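Local structure of putative zinc protease (Bordetella pertussis, 3IH6) at the interface of chains A and B. The protein is a member of the peptidase M16 family, probably a zinc-dependent metalloendopeptidase, represented here by a piece that includes part of an inactive M16 domain. Numbering follows the deposited sequence. Chains: chain A/B, Putative zinc protease.

The interface of chains A and B. Residues chain A 147, 150-151; chain B 77, 80, 84.
A:Ile150 and B:Leu80 form the close-packed part of this patch, where one face of helix 139-151 of chain A rests on the loop between strands 71-77 and 84-90 of chain B and on the facing ends of those strands. The two side chains cross at about a right angle, and both methyls of B:Leu80 take part. CD1 lies 3.8 Å from A:Ile150 CG2, while CD2 turns to the helix backbone, 3.4 Å from the carbonyl oxygen of A:Ser147. These two residues also lose the most surface here, 50 Å² for the leucine and 46 Å² for the isoleucine. A:Ile150 CG2 stands anti to its own backbone N (CG1 has chi1 -54°), which carries this branch to B:Leu84 as well; the side chains of A:Ile150 and B:Leu84 reach toward each other tip to tip, with CG2 3.9 Å from the leucine CD1.

The A:Ala151 end is looser: this residue loses 12 Å² and comes no nearer than 4.0 Å, from its N to B:Leu80 CD2. The serine flank is close but uneven, A:Ser147 losing 35 Å² and the selenomethionine B:Met77, extended beyond CG (chi2 164°), 14 Å². No nitrogen or oxygen pairs across the patch, so van der Waals packing carries it, including carbons set against A:Ser147 oxygens. Both chains are copies of one protein, related by no exact two-fold, and the contact may reflect crystal packing. The hydroxyl OG of A:Ser147 sits 3.4 Å from B:Met77 CG and 3.6 Å from its selenium.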
ATOM      1  N   SER A 147      -0.406  11.763 -16.400  1.00 25.37           N
ATOM      2  CA  SER A 147      -1.737  12.394 -16.535  1.00 26.21           C
ATOM      3  C   SER A 147      -1.822  13.790 -15.913  1.00 25.83           C
ATOM      4  O   SER A 147      -2.304  14.714 -16.547  1.00 25.05           O
ATOM      5  CB  SER A 147      -2.832  11.524 -15.930  1.00 25.67           C
ATOM      6  OG  SER A 147      -2.811  10.234 -16.492  1.00 28.40           O
ATOM      7  N   ILE A 150       0.159  16.097 -18.050  1.00 27.80           N
ATOM      8  CA  ILE A 150      -0.653  16.459 -19.212  1.00 27.87           C
ATOM      9  C   ILE A 150      -1.742  17.483 -18.838  1.00 28.09           C
ATOM     10  O   ILE A 150      -1.946  18.475 -19.558  1.00 27.37           O
ATOM     11  CB  ILE A 150      -1.366  15.207 -19.833  1.00 27.41           C
ATOM     12  CG1 ILE A 150      -0.374  14.068 -20.162  1.00 26.40           C
ATOM     13  CG2 ILE A 150      -2.276  15.622 -21.022  1.00 27.63           C
ATOM     14  CD1 ILE A 150       0.099  13.978 -21.577  1.00 23.92           C
ATOM     15  N   ALA A 151      -2.447  17.197 -17.733  1.00 28.39           N
ATOM     16  CA  ALA A 151      -3.488  18.080 -17.166  1.00 29.16           C
ATOM     17  C   ALA A 151      -2.897  19.427 -16.782  1.00 29.51           C
ATOM     18  O   ALA A 151      -3.510  20.460 -17.017  1.00 29.77           O
ATOM     19  CB  ALA A 151      -4.155  17.434 -15.953  1.00 28.75           C
TER
HETATM   20  N   MSE B  77      -4.711   6.705 -20.732  1.00 28.45           N
HETATM   21  CA  MSE B  77      -5.045   7.663 -19.683  1.00 29.90           C
HETATM   22  C   MSE B  77      -6.471   8.230 -19.803  1.00 30.77           C
HETATM   23  O   MSE B  77      -6.691   9.320 -20.349  1.00 30.38           O
HETATM   24  CB  MSE B  77      -3.983   8.767 -19.652  1.00 30.40           C
HETATM   25  CG  MSE B  77      -2.585   8.259 -19.236  1.00 31.73           C
HETATM   26 SE   MSE B  77      -1.238   9.569 -19.697  0.75 38.06          SE
HETATM   27  CE  MSE B  77       0.307   8.746 -18.864  1.00 37.27           C
ATOM     28  N   LEU B  80      -8.036  11.813 -18.450  1.00 34.78           N
ATOM     29  CA  LEU B  80      -7.923  13.003 -19.264  1.00 34.16           C
ATOM     30  C   LEU B  80      -9.163  13.117 -20.158  1.00 33.91           C
ATOM     31  O   LEU B  80      -9.815  12.115 -20.476  1.00 34.00           O
ATOM     32  CB  LEU B  80      -6.639  12.946 -20.085  1.00 34.05           C
ATOM     33  CG  LEU B  80      -5.344  12.889 -19.261  1.00 33.88           C
ATOM     34  CD1 LEU B  80      -4.183  12.461 -20.112  1.00 30.39           C
ATOM     35  CD2 LEU B  80      -5.035  14.242 -18.587  1.00 32.96           C
ATOM     36  N   LEU B  84      -6.340   9.819 -23.693  1.00 27.11           N
ATOM     37  CA  LEU B  84      -5.144   9.652 -24.496  1.00 26.72           C
ATOM     38  C   LEU B  84      -4.500   8.283 -24.299  1.00 26.07           C
ATOM     39  O   LEU B  84      -4.472   7.758 -23.181  1.00 25.92           O
ATOM     40  CB  LEU B  84      -4.116  10.740 -24.149  1.00 26.82           C
ATOM     41  CG  LEU B  84      -4.470  12.199 -24.467  1.00 28.91           C
ATOM     42  CD1 LEU B  84      -3.535  13.144 -23.706  1.00 29.94           C
ATOM     43  CD2 LEU B  84      -4.423  12.486 -25.969  1.00 29.81           C
TER